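Local coordinates for probable sugar ABC transporter, sugar-binding protein (Streptococcus pneumoniae, PDB 2W7Y) that binds the blood group A-trisaccharide and probably delivers such glycans to an ABC transporter for uptake by the bacterium, at residues Arg209-Asn212 and Thr213-Thr217; Thr218-Gly221 and Arg222-Leu225; Glu232-Ser236 and Lys237-Asp241; Ala242-Met245 and Val246-Ile250; Pro386-Ser389 and Asp390-Gly394. All coordinates share one frame; numbering follows the deposited sequence.

Interaction 1: Arg209-Asn212 and Thr213-Thr217; sequences RLFN and TVLGT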
loop_
_atom_site.group_PDB
_atom_site.type_symbol
_atom_site.label_atom_id
_atom_site.label_comp_id
_atom_site.label_asym_id
_atom_site.label_seq_id
_atom_site.Cartn_x
_atom_site.Cartn_y
_atom_site.Cartn_z
ATOM N N ARG A 209 -0.252 0.061 9.633
ATOM C CA ARG A 209 -0.031 -1.318 9.198
ATOM C C ARG A 209 -0.048 -2.267 10.394
ATOM O O ARG A 209 -0.413 -3.439 10.258
ATOM C CB ARG A 209 1.294 -1.466 8.431
ATOM C CG ARG A 209 1.667 -0.318 7.500
ATOM C CD ARG A 209 0.642 -0.093 6.393
ATOM N NE ARG A 209 1.146 0.829 5.377
ATOM C CZ ARG A 209 0.407 1.365 4.411
ATOM N NH1 ARG A 209 -0.886 1.078 4.313
ATOM N NH2 ARG A 209 0.968 2.189 3.539
ATOM N N LEU A 210 0.358 -1.758 11.555
ATOM C CA LEU A 210 0.241 -2.500 12.812
ATOM C C LEU A 210 -1.211 -2.602 13.278
ATOM O O LEU A 210 -1.642 -3.666 13.721
ATOM C CB LEU A 210 1.114 -1.881 13.907
ATOM C CG LEU A 210 2.639 -2.055 13.826
ATOM C CD1 LEU A 210 3.320 -1.281 14.944
ATOM C CD2 LEU A 210 3.040 -3.524 13.872
ATOM N N PHE A 211 -1.956 -1.501 13.171
ATOM C CA PHE A 211 -3.392 -1.479 13.482
ATOM C C PHE A 211 -4.185 -2.386 12.534
ATOM O O PHE A 211 -5.018 -3.177 12.979
ATOM C CB PHE A 211 -3.943 -0.046 13.435
ATOM C CG PHE A 211 -5.446 0.046 13.620
ATOM C CD1 PHE A 211 -6.017 -0.037 14.891
ATOM C CD2 PHE A 211 -6.288 0.223 12.521
ATOM C CE1 PHE A 211 -7.409 0.046 15.061
ATOM C CE2 PHE A 211 -7.673 0.311 12.681
ATOM C CZ PHE A 211 -8.237 0.223 13.952
ATOM N N ASN A 212 -3.916 -2.251 11.238
ATOM C CA ASN A 212 -4.564 -3.027 10.185
ATOM C C ASN A 212 -4.446 -4.529 10.416
ATOM O O ASN A 212 -5.417 -5.274 10.242
ATOM C CB ASN A 212 -3.926 -2.679 8.836
ATOM C CG ASN A 212 -4.886 -2.808 7.659
ATOM O OD1 ASN A 212 -4.785 -2.049 6.701
ATOM N ND2 ASN A 212 -5.798 -3.774 7.711
ATOM N N THR A 213 -3.251 -4.960 10.816
ATOM C CA THR A 213 -2.957 -6.381 10.969
ATOM C C THR A 213 -3.364 -6.959 12.325
ATOM O O THR A 213 -3.736 -8.131 12.399
ATOM C CB THR A 213 -1.477 -6.715 10.646
ATOM O OG1 THR A 213 -0.597 -5.859 11.390
ATOM C CG2 THR A 213 -1.208 -6.534 9.166
ATOM N N VAL A 214 -3.308 -6.148 13.382
ATOM C CA VAL A 214 -3.679 -6.623 14.725
ATOM C C VAL A 214 -5.194 -6.771 14.850
ATOM O O VAL A 214 -5.684 -7.599 15.618
ATOM C CB VAL A 214 -3.068 -5.759 15.881
ATOM C CG1 VAL A 214 -3.833 -4.453 16.084
ATOM C CG2 VAL A 214 -3.018 -6.560 17.182
ATOM N N LEU A 215 -5.924 -5.973 14.077
ATOM C CA LEU A 215 -7.368 -6.101 13.969
ATOM C C LEU A 215 -7.720 -7.442 13.315
ATOM O O LEU A 215 -8.665 -8.111 13.731
ATOM C CB LEU A 215 -7.942 -4.922 13.174
ATOM C CG LEU A 215 -9.440 -4.604 13.247
ATOM C CD1 LEU A 215 -9.873 -4.190 14.650
ATOM C CD2 LEU A 215 -9.776 -3.511 12.250
ATOM N N GLY A 216 -6.934 -7.846 12.318
ATOM C CA GLY A 216 -7.133 -9.122 11.625
ATOM C C GLY A 216 -6.740 -10.366 12.411
ATOM O O GLY A 216 -6.649 -11.457 11.850
ATOM N N THR A 217 -6.525 -10.196 13.713
ATOM C CA THR A 217 -6.092 -11.275 14.596
ATOM C C THR A 217 -7.291 -12.046 15.179
ATOM O O THR A 217 -7.129 -13.133 15.743
ATOM C CB THR A 217 -5.152 -10.724 15.712
ATOM O OG1 THR A 217 -4.097 -11.657 15.971
ATOM C CG2 THR A 217 -5.906 -10.405 16.998
#

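Interaction 2: Thr218-Gly221 and Arg222-Leu225; sequences TENG and RKLL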
loop_
_atom_site.group_PDB
_atom_site.type_symbol
_atom_site.label_atom_id
_atom_site.label_comp_id
_atom_site.label_asym_id
_atom_site.label_seq_id
_atom_site.Cartn_x
_atom_site.Cartn_y
_atom_site.Cartn_z
ATOM N N THR A 218 -8.486 -11.469 15.038
ATOM C CA THR A 218 -9.732 -12.126 15.429
ATOM C C THR A 218 -10.714 -12.138 14.259
ATOM O O THR A 218 -10.580 -11.343 13.326
ATOM C CB THR A 218 -10.421 -11.430 16.635
ATOM O OG1 THR A 218 -10.809 -10.101 16.268
ATOM C CG2 THR A 218 -9.508 -11.385 17.861
ATOM N N GLU A 219 -11.696 -13.040 14.321
ATOM C CA GLU A 219 -12.761 -13.121 13.317
ATOM C C GLU A 219 -13.574 -11.828 13.228
ATOM O O GLU A 219 -13.856 -11.347 12.129
ATOM C CB GLU A 219 -13.692 -14.307 13.602
ATOM C CG GLU A 219 -13.118 -15.682 13.245
ATOM C CD GLU A 219 -13.055 -15.951 11.739
ATOM O OE1 GLU A 219 -12.561 -17.037 11.355
ATOM O OE2 GLU A 219 -13.490 -15.087 10.937
ATOM N N ASN A 220 -13.937 -11.274 14.385
ATOM C CA ASN A 220 -14.697 -10.023 14.467
ATOM C C ASN A 220 -13.964 -8.826 13.864
ATOM O O ASN A 220 -14.581 -7.960 13.243
ATOM C CB ASN A 220 -15.080 -9.716 15.919
ATOM C CG ASN A 220 -16.092 -10.700 16.487
ATOM O OD1 ASN A 220 -16.854 -11.330 15.752
ATOM N ND2 ASN A 220 -16.109 -10.827 17.807
ATOM N N GLY A 221 -12.648 -8.786 14.056
ATOM C CA GLY A 221 -11.802 -7.756 13.468
ATOM C C GLY A 221 -11.650 -7.892 11.962
ATOM O O GLY A 221 -11.523 -6.888 11.259
ATOM N N ARG A 222 -11.658 -9.130 11.470
ATOM C CA ARG A 222 -11.559 -9.410 10.033
ATOM C C ARG A 222 -12.815 -8.995 9.263
ATOM O O ARG A 222 -12.721 -8.440 8.170
ATOM C CB ARG A 222 -11.263 -10.893 9.782
ATOM C CG ARG A 222 -9.860 -11.335 10.162
ATOM C CD ARG A 222 -9.653 -12.827 9.924
ATOM N NE ARG A 222 -8.665 -13.368 10.854
ATOM C CZ ARG A 222 -8.893 -14.344 11.732
ATOM N NH1 ARG A 222 -10.082 -14.931 11.795
ATOM N NH2 ARG A 222 -7.919 -14.747 12.537
ATOM N N LYS A 223 -13.989 -9.264 9.833
ATOM C CA LYS A 223 -15.252 -8.902 9.183
ATOM C C LYS A 223 -15.528 -7.392 9.228
ATOM O O LYS A 223 -16.265 -6.864 8.393
ATOM C CB LYS A 223 -16.430 -9.722 9.731
ATOM C CG LYS A 223 -16.728 -9.548 11.212
ATOM C CD LYS A 223 -17.920 -10.412 11.615
ATOM C CE LYS A 223 -18.320 -10.184 13.066
ATOM N NZ LYS A 223 -19.455 -11.053 13.481
ATOM N N LEU A 224 -14.929 -6.713 10.205
ATOM C CA LEU A 224 -14.882 -5.251 10.239
ATOM C C LEU A 224 -14.216 -4.691 8.987
ATOM O O LEU A 224 -14.668 -3.687 8.440
ATOM C CB LEU A 224 -14.123 -4.771 11.484
ATOM C CG LEU A 224 -14.831 -4.050 12.638
ATOM C CD1 LEU A 224 -16.228 -4.597 12.951
ATOM C CD2 LEU A 224 -13.944 -4.061 13.876
ATOM N N LEU A 225 -13.147 -5.356 8.544
ATOM C CA LEU A 225 -12.403 -4.980 7.339
ATOM C C LEU A 225 -12.982 -5.564 6.037
ATOM O O LEU A 225 -12.329 -5.518 4.993
ATOM C CB LEU A 225 -10.924 -5.370 7.486
ATOM C CG LEU A 225 -10.073 -4.613 8.514
ATOM C CD1 LEU A 225 -8.836 -5.435 8.881
ATOM C CD2 LEU A 225 -9.663 -3.229 7.993
#

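Interaction 3: Glu232-Ser236 and Lys237-Asp241; sequences EGIES and KEFAD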
loop_
_atom_site.group_PDB
_atom_site.type_symbol
_atom_site.label_atom_id
_atom_site.label_comp_id
_atom_site.label_asym_id
_atom_site.label_seq_id
_atom_site.Cartn_x
_atom_site.Cartn_y
_atom_site.Cartn_z
ATOM N N GLU A 232 -20.891 1.396 15.287
ATOM C CA GLU A 232 -20.804 0.202 16.127
ATOM C C GLU A 232 -19.502 -0.568 15.894
ATOM O O GLU A 232 -18.969 -1.181 16.817
ATOM C CB GLU A 232 -22.027 -0.709 15.935
ATOM C CG GLU A 232 -22.609 -0.750 14.514
ATOM C CD GLU A 232 -23.613 0.368 14.235
ATOM O OE1 GLU A 232 -24.500 0.613 15.085
ATOM O OE2 GLU A 232 -23.520 0.995 13.157
ATOM N N GLY A 233 -18.997 -0.525 14.662
ATOM C CA GLY A 233 -17.708 -1.130 14.324
ATOM C C GLY A 233 -16.546 -0.399 14.976
ATOM O O GLY A 233 -15.578 -1.013 15.399
ATOM N N ILE A 234 -16.650 0.923 15.053
ATOM C CA ILE A 234 -15.677 1.751 15.754
ATOM C C ILE A 234 -15.644 1.447 17.270
ATOM O O ILE A 234 -14.796 1.985 17.990
ATOM C CB ILE A 234 -15.971 3.269 15.498
ATOM C CG1 ILE A 234 -15.783 3.616 14.019
ATOM C CG2 ILE A 234 -15.075 4.168 16.327
ATOM C CD1 ILE A 234 -16.496 4.890 13.570
ATOM N N GLU A 235 -16.511 0.550 17.750
ATOM C CA GLU A 235 -16.863 0.592 19.169
ATOM C C GLU A 235 -17.281 -0.634 20.013
ATOM O O GLU A 235 -17.255 -0.498 21.237
ATOM C CB GLU A 235 -18.002 1.620 19.303
ATOM C CG GLU A 235 -18.279 2.124 20.713
ATOM C CD GLU A 235 -19.677 2.658 20.870
ATOM O OE1 GLU A 235 -20.280 3.038 19.843
ATOM O OE2 GLU A 235 -20.178 2.693 22.017
ATOM N N SER A 236 -17.550 -1.837 19.492
ATOM C CA SER A 236 -16.561 -2.837 19.040
ATOM C C SER A 236 -15.258 -2.863 19.854
ATOM O O SER A 236 -14.378 -2.010 19.708
ATOM C CB SER A 236 -16.424 -3.017 17.510
ATOM O OG SER A 236 -15.162 -2.581 17.029
ATOM N N LYS A 237 -15.198 -3.847 20.751
ATOM C CA LYS A 237 -14.063 -4.078 21.642
ATOM C C LYS A 237 -12.776 -4.352 20.864
ATOM O O LYS A 237 -11.710 -3.863 21.236
ATOM C CB LYS A 237 -14.390 -5.225 22.615
ATOM C CG LYS A 237 -13.207 -5.785 23.400
ATOM C CD LYS A 237 -13.671 -6.560 24.637
ATOM C CE LYS A 237 -12.624 -7.584 25.085
ATOM N NZ LYS A 237 -11.313 -6.975 25.475
ATOM N N GLU A 238 -12.891 -5.115 19.779
ATOM C CA GLU A 238 -11.763 -5.416 18.898
ATOM C C GLU A 238 -11.128 -4.160 18.293
ATOM O O GLU A 238 -9.905 -4.054 18.237
ATOM C CB GLU A 238 -12.183 -6.384 17.784
ATOM C CG GLU A 238 -12.527 -7.796 18.262
ATOM C CD GLU A 238 -13.962 -7.935 18.743
ATOM O OE1 GLU A 238 -14.742 -6.964 18.617
ATOM O OE2 GLU A 238 -14.314 -9.026 19.246
ATOM N N PHE A 239 -11.963 -3.225 17.842
ATOM C CA PHE A 239 -11.505 -1.942 17.303
ATOM C C PHE A 239 -10.799 -1.112 18.374
ATOM O O PHE A 239 -9.757 -0.507 18.111
ATOM C CB PHE A 239 -12.688 -1.153 16.732
ATOM C CG PHE A 239 -12.293 -0.044 15.789
ATOM C CD1 PHE A 239 -12.348 -0.235 14.415
ATOM C CD2 PHE A 239 -11.886 1.200 16.275
ATOM C CE1 PHE A 239 -11.991 0.783 13.539
ATOM C CE2 PHE A 239 -11.520 2.225 15.402
ATOM C CZ PHE A 239 -11.572 2.015 14.032
ATOM N N ALA A 240 -11.375 -1.090 19.576
ATOM C CA ALA A 240 -10.825 -0.331 20.703
ATOM C C ALA A 240 -9.531 -0.936 21.244
ATOM O O ALA A 240 -8.603 -0.198 21.582
ATOM C CB ALA A 240 -11.859 -0.191 21.814
ATOM N N ASP A 241 -9.481 -2.267 21.328
ATOM C CA ASP A 241 -8.282 -2.983 21.785
ATOM C C ASP A 241 -7.108 -2.826 20.826
ATOM O O ASP A 241 -5.972 -2.658 21.264
ATOM C CB ASP A 241 -8.566 -4.476 21.993
ATOM C CG ASP A 241 -9.518 -4.743 23.139
ATOM O OD1 ASP A 241 -10.024 -5.886 23.217
ATOM O OD2 ASP A 241 -9.772 -3.824 23.952
#

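Interaction 4: Ala242-Met245 and Val246-Ile250; sequences ALKM and VMKEI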
loop_
_atom_site.group_PDB
_atom_site.type_symbol
_atom_site.label_atom_id
_atom_site.label_comp_id
_atom_site.label_asym_id
_atom_site.label_seq_id
_atom_site.Cartn_x
_atom_site.Cartn_y
_atom_site.Cartn_z
ATOM N N ALA A 242 -7.385 -2.896 19.527
ATOM C CA ALA A 242 -6.353 -2.759 18.501
ATOM C C ALA A 242 -5.718 -1.370 18.578
ATOM O O ALA A 242 -4.496 -1.233 18.648
ATOM C CB ALA A 242 -6.945 -3.009 17.118
ATOM N N LEU A 243 -6.575 -0.354 18.583
ATOM C CA LEU A 243 -6.177 1.035 18.751
ATOM C C LEU A 243 -5.249 1.205 19.959
ATOM O O LEU A 243 -4.187 1.817 19.843
ATOM C CB LEU A 243 -7.435 1.894 18.910
ATOM C CG LEU A 243 -7.634 3.216 18.165
ATOM C CD1 LEU A 243 -7.171 3.163 16.701
ATOM C CD2 LEU A 243 -9.100 3.613 18.254
ATOM N N LYS A 244 -5.641 0.621 21.096
ATOM C CA LYS A 244 -4.913 0.754 22.363
ATOM C C LYS A 244 -3.564 0.021 22.384
ATOM O O LYS A 244 -2.564 0.571 22.856
ATOM C CB LYS A 244 -5.791 0.293 23.533
ATOM C CG LYS A 244 -5.194 0.565 24.904
ATOM C CD LYS A 244 -6.137 0.153 26.017
ATOM C CE LYS A 244 -5.437 0.198 27.362
ATOM N NZ LYS A 244 -6.346 -0.155 28.486
HETATM N N MSE A 245 -3.553 -1.213 21.883
HETATM C CA MSE A 245 -2.336 -2.018 21.746
HETATM C C MSE A 245 -1.249 -1.305 20.946
HETATM O O MSE A 245 -0.086 -1.287 21.349
HETATM C CB MSE A 245 -2.658 -3.342 21.052
HETATM C CG MSE A 245 -3.156 -4.445 21.957
HETATM SE SE MSE A 245 -4.248 -5.690 20.928
HETATM C CE MSE A 245 -3.740 -7.379 21.772
ATOM N N VAL A 246 -1.647 -0.728 19.813
ATOM C CA VAL A 246 -0.724 -0.085 18.871
ATOM C C VAL A 246 -0.212 1.257 19.411
ATOM O O VAL A 246 0.983 1.540 19.331
ATOM C CB VAL A 246 -1.369 0.070 17.459
ATOM C CG1 VAL A 246 -0.437 0.783 16.492
ATOM C CG2 VAL A 246 -1.749 -1.292 16.902
HETATM N N MSE A 247 -1.120 2.057 19.973
HETATM C CA MSE A 247 -0.780 3.334 20.606
HETATM C C MSE A 247 0.192 3.199 21.777
HETATM O O MSE A 247 1.063 4.043 21.956
HETATM C CB MSE A 247 -2.043 4.058 21.072
HETATM C CG MSE A 247 -2.845 4.682 19.950
HETATM SE SE MSE A 247 -4.474 5.520 20.598
HETATM C CE MSE A 247 -4.971 6.477 18.979
ATOM N N LYS A 248 0.028 2.144 22.573
ATOM C CA LYS A 248 0.945 1.833 23.671
ATOM C C LYS A 248 2.340 1.501 23.148
ATOM O O LYS A 248 3.348 1.911 23.735
ATOM C CB LYS A 248 0.415 0.659 24.501
ATOM C CG LYS A 248 -0.656 1.031 25.515
ATOM C CD LYS A 248 -1.332 -0.208 26.084
ATOM C CE LYS A 248 -0.375 -1.059 26.915
ATOM N NZ LYS A 248 -0.979 -2.369 27.300
ATOM N N GLU A 249 2.384 0.755 22.045
ATOM C CA GLU A 249 3.641 0.373 21.408
ATOM C C GLU A 249 4.311 1.554 20.703
ATOM O O GLU A 249 5.534 1.691 20.736
ATOM C CB GLU A 249 3.424 -0.799 20.443
ATOM C CG GLU A 249 4.703 -1.404 19.862
ATOM C CD GLU A 249 5.751 -1.760 20.912
ATOM O OE1 GLU A 249 6.946 -1.746 20.562
ATOM O OE2 GLU A 249 5.399 -2.051 22.075
ATOM N N ILE A 250 3.500 2.405 20.082
ATOM C CA ILE A 250 3.978 3.627 19.435
ATOM C C ILE A 250 4.543 4.627 20.463
ATOM O O ILE A 250 5.525 5.328 20.186
ATOM C CB ILE A 250 2.853 4.269 18.570
ATOM C CG1 ILE A 250 2.896 3.767 17.118
ATOM C CG2 ILE A 250 2.976 5.780 18.533
ATOM C CD1 ILE A 250 2.950 2.253 16.920
#

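Interaction 5: Pro386-Ser389 and Asp390-Gly394; sequences PTVS and DVWGG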
loop_
_atom_site.group_PDB
_atom_site.type_symbol
_atom_site.label_atom_id
_atom_site.label_comp_id
_atom_site.label_asym_id
_atom_site.label_seq_id
_atom_site.Cartn_x
_atom_site.Cartn_y
_atom_site.Cartn_z
ATOM N N PRO A 386 -7.316 -6.662 3.896
ATOM C CA PRO A 386 -7.132 -5.542 2.977
ATOM C C PRO A 386 -6.702 -4.287 3.742
ATOM O O PRO A 386 -6.751 -4.268 4.973
ATOM C CB PRO A 386 -8.526 -5.356 2.373
ATOM C CG PRO A 386 -9.459 -5.782 3.453
ATOM C CD PRO A 386 -8.734 -6.828 4.280
ATOM N N THR A 387 -6.280 -3.251 3.028
ATOM C CA THR A 387 -5.881 -2.008 3.690
ATOM C C THR A 387 -7.112 -1.237 4.147
ATOM O O THR A 387 -8.144 -1.235 3.461
ATOM C CB THR A 387 -5.043 -1.088 2.782
ATOM O OG1 THR A 387 -5.756 -0.847 1.564
ATOM C CG2 THR A 387 -3.690 -1.702 2.475
ATOM N N VAL A 388 -6.992 -0.599 5.311
ATOM C CA VAL A 388 -7.993 0.343 5.819
ATOM C C VAL A 388 -8.434 1.315 4.717
ATOM O O VAL A 388 -9.628 1.585 4.561
ATOM C CB VAL A 388 -7.454 1.129 7.055
ATOM C CG1 VAL A 388 -8.289 2.379 7.336
ATOM C CG2 VAL A 388 -7.399 0.229 8.288
ATOM N N SER A 389 -7.461 1.808 3.954
ATOM C CA SER A 389 -7.697 2.739 2.854
ATOM C C SER A 389 -8.652 2.205 1.784
ATOM O O SER A 389 -9.519 2.934 1.311
ATOM C CB SER A 389 -6.361 3.128 2.211
ATOM O OG SER A 389 -6.520 4.247 1.359
ATOM N N ASP A 390 -8.488 0.937 1.410
ATOM C CA ASP A 390 -9.303 0.310 0.364
ATOM C C ASP A 390 -10.749 0.115 0.793
ATOM O O ASP A 390 -11.682 0.407 0.039
ATOM C CB ASP A 390 -8.705 -1.041 -0.050
ATOM C CG ASP A 390 -7.602 -0.906 -1.092
ATOM O OD1 ASP A 390 -7.077 -1.952 -1.527
ATOM O OD2 ASP A 390 -7.263 0.232 -1.483
ATOM N N VAL A 391 -10.921 -0.370 2.015
ATOM C CA VAL A 391 -12.221 -0.800 2.503
ATOM C C VAL A 391 -12.982 0.323 3.235
ATOM O O VAL A 391 -14.210 0.399 3.151
ATOM C CB VAL A 391 -12.091 -2.117 3.347
ATOM C CG1 VAL A 391 -11.264 -1.896 4.624
ATOM C CG2 VAL A 391 -13.453 -2.719 3.659
ATOM N N TRP A 392 -12.254 1.205 3.923
ATOM C CA TRP A 392 -12.891 2.282 4.687
ATOM C C TRP A 392 -12.693 3.682 4.091
ATOM O O TRP A 392 -13.313 4.648 4.543
ATOM C CB TRP A 392 -12.460 2.254 6.163
ATOM C CG TRP A 392 -12.750 0.957 6.897
ATOM C CD1 TRP A 392 -13.632 -0.025 6.531
ATOM C CD2 TRP A 392 -12.169 0.528 8.137
ATOM N NE1 TRP A 392 -13.620 -1.045 7.453
ATOM C CE2 TRP A 392 -12.735 -0.728 8.451
ATOM C CE3 TRP A 392 -11.221 1.081 9.010
ATOM C CZ2 TRP A 392 -12.381 -1.441 9.604
ATOM C CZ3 TRP A 392 -10.872 0.371 10.155
ATOM C CH2 TRP A 392 -11.451 -0.878 10.436
ATOM N N GLY A 393 -11.836 3.787 3.078
ATOM C CA GLY A 393 -11.633 5.049 2.371
ATOM C C GLY A 393 -10.438 5.843 2.856
ATOM O O GLY A 393 -9.908 5.579 3.936
ATOM N N GLY A 394 -10.037 6.830 2.056
ATOM C CA GLY A 394 -8.851 7.645 2.327
ATOM C C GLY A 394 -8.922 8.546 3.550
ATOM O O GLY A 394 -7.899 8.800 4.192
HETATM O O HOH W 1 -6.615 2.672 -1.036
#

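Interaction 1: Arg209-Asn212 and Thr213-Thr217
Thr-213 folds its hydroxyl back onto the carbonyl of Arg-209, one turn earlier in the α-helix 207-215. From Thr-213 CB, which sits 3.5 Å from Arg-209 O, the two branches part. Thr-213 OG1 lies between the backbone N and the carbonyl carbon (chi1 52°), and this places it 2.7 Å from Arg-209 O as donor, in the carbonyl plane. Thr-213 CG2 stands beside the backbone N, 3.4 Å from Arg-209 O; the Thr-213 side chain also packs on Val-302 and Ile-304 of strand 302-306. Arg-209 O is gripped twice, because Thr-213 N also donates to it, from well above the carbonyl plane. The next turns are ordinary helical ones, with Val-214 N bonded to Leu-210 O and Leu-215 N to Phe-211 O. The helix carries Arg-209 of the glycan pocket: its NH2 hydrogen-bonds O7 of the bound N-acetylgalactosamine, so the bifurcated carbonyl belongs to a residue that touches the sugar. The Asn-212 amide bonds Pro-386 O through ND2 and Val-388 N through OD1. On the flank toward helix 237-252, Phe-211 meets Phe-239 edge-to-face, while Phe-211 CE2 lies 4.4 Å from Leu-215 CD2, an oblique approach to the ring.

Interaction 2: Thr218-Gly221 and Arg222-Leu225
Arg-222 reaches back along the first turn of helix 219-224 to Glu-219, three residues earlier. Its CG stands beside the backbone N (chi1 -71°), and the chain then runs extended to NE, passing Thr-218 O, which lies 3.2 Å from Arg-222 CG and over one face of the guanidinium. Glu-219 bends at chi2 (-73°) and brings its carboxylate to the guanidinium edge, where Glu-219 OE1 is 3.3 Å from Arg-222 NH1. The two planes are 90° apart, so the salt bridge is made by one nitrogen and is not the flat, two-pronged kind. Arg-222 NE is held separately by Gly-216 O, a bond that ties the arginine to the turn before the helix.

Asn-220 and Lys-223 run side by side, pointing the same way. The extended Lys-223 chain passes along the asparagine and puts Lys-223 CE 3.3 Å from Asn-220 OD1. The amide nitrogen of Asn-220 is engaged by Glu-238, which belongs to the first turn of helix 237-252.

Backbone bonds join Arg-222 N to Thr-218 O and Lys-223 N to Glu-219 O, while Leu-224 N to Asn-220 O is weak. Thr-218 OG1 accepts from Gly-221 N at 3.2 Å. This is a threonine N-cap opening a short α-helix, with an i to i+3 salt bridge on its flank.

Interaction 3: Glu232-Ser236 and Lys237-Asp241
Ile-234 lies over one face of the Phe-239 ring, and this is the tightly packed part of the contact. Ile-234 CA is 3.9 Å from the centroid of the Phe-239 ring and 15° off the normal, a CH-pi approach made by the backbone carbon, while Ile-234 CG2 runs alongside and comes 4.2 Å from Phe-239 CE2. The ring swings back over the preceding loop because Phe-239 CG is anti to the backbone N (chi1 -162°). Gly-233 O also closes on the side chain, 3.2 Å from Phe-239 CB.

Ser-236 occupies the N-cap of helix 237-252. Ser-236 O accepts from Ala-240 N at 3.1 Å, the first regular turn; the side-chain cap to Phe-239 N is weak, and the OG position is doubtful.

The other side faces solvent. There Lys-237, bent only at its last torsion (chi4 61°), curls over to Asp-241, one turn ahead, and Lys-237 NZ meets the syn lone pair of Asp-241 OD1 at 2.8 Å in a salt bridge.

The loop and helix start are wedged among neighbours. Ile-234 packs on Leu-425 and Lys-426 of helix 414-427, Ala-240 rests on Gln-422 of the same helix, and Phe-239 meets Leu-229 of the loop after helix 219-224.

Interaction 4: Ala242-Met245 and Val246-Ile250
Leu-243 and the selenomethionine at Met-247 make the apolar part of this one-turn contact within helix 237-252. Leu-243 CG lies 4.3 Å from Met-247 CE. Met-247 CG leaves beside the backbone N (chi1 -75°) and the chain then stays extended, running back past Leu-243 O, which is 3.2 Å from Met-247 CG, before its methyl reaches the leucine.

Aliphatic contact also joins two lysines. Lys-244 is extended throughout, whereas Lys-248 bends at chi3 (66°); the stems cross, with Lys-244 CG 4.1 Å from Lys-248 CD. The like-charged ends remain 5.9 Å apart, Lys-244 NZ to Lys-248 NZ, and Asp-415 forms a salt bridge with Lys-244 NZ, which probably offsets the repulsion.

Backbone hydrogen bonds supply the regular i to i+4 ladder: Val-246 N to Ala-242 O, Met-247 N to Leu-243 O, Lys-248 N to Lys-244 O, and Glu-249 N to Met-245 O. The last is the longest of the four at 3.3 Å.

The helix is covered on several flanks. Ala-242 and Leu-243 rest on Phe-211 of helix 207-215, Leu-243 and Met-247 on Thr-421 of helix 414-427, and Val-246 on Trp-182 of helix 182-193, where Glu-249 also pairs with Arg-193.

Interaction 5: Pro386-Ser389 and Asp390-Gly394
The indole of Trp-392 and the carboxylate of Asp-390 are the flat groups here, and each meets a residue of the preceding turn. Val-388 approaches the six-membered ring obliquely, Val-388 CG1 standing 3.6 Å from Trp-392 CE3 and CG2 lying near CZ3. Trp-392 CG is beside the backbone N (chi1 -58°), which carries the indole back along the helix to the valine. At the rim of the five-membered ring, Trp-392 NE1 donates to Leu-224 O, while Phe-211, Leu-215 and Leu-225 pack about the indole.

Asp-390 crosses the side chain of Thr-387, and Asp-390 CG comes 3.2 Å from Thr-387 OG1. The two carboxylate oxygens have different partners: OD1 accepts from Gly-308 N, and Asp-390 OD2 accepts from a water at 2.6 Å. That water in turn accepts from Ser-389 OG at 2.9 Å, so it bridges neighbouring residues.

Pro-386 CG makes a loose apolar contact with Val-391 CG1, 4.4 Å away. Along the backbone, Val-391 N bonds Thr-387 O, and Trp-392 N bonds Val-388 O at 2.7 Å. Gly-393 then leaves helical angles with a positive phi (97°), in a conformation that would jam a side chain against the preceding carbonyl, and stands at the N-cap of helix 394-406.

Thr-387 OG1 accepts from Asp-390 N at 3.3 Å (N-H...O 145°). These are the marks of a threonine-capped short α-helix followed through a glycine by the next helix; it sits beside the glycan site, with the Ser-389 side chain about 5 Å from the bound N-acetylgalactosamine.

The five contacts follow one another along the chain without overlap, interactions 1 to 4 between residues 209 and 250 and interaction 5 far later, after strand 383-385. Interactions 3 and 4 share helix 237-252, with centres 13 Å apart. Interaction 1, on helix 207-215, touches all the others; its centre is 10 Å from those of interactions 2 and 4, and 13 Å from those of 3 and 5. Interactions 4 and 5, with centres 19 Å apart, do not touch, and neither do 2 and 4. Interaction 1 thus links the outer helix 237-252 to the helix 388-392 beside the sugar, and itself contributes Arg-209 to the glycan pocket.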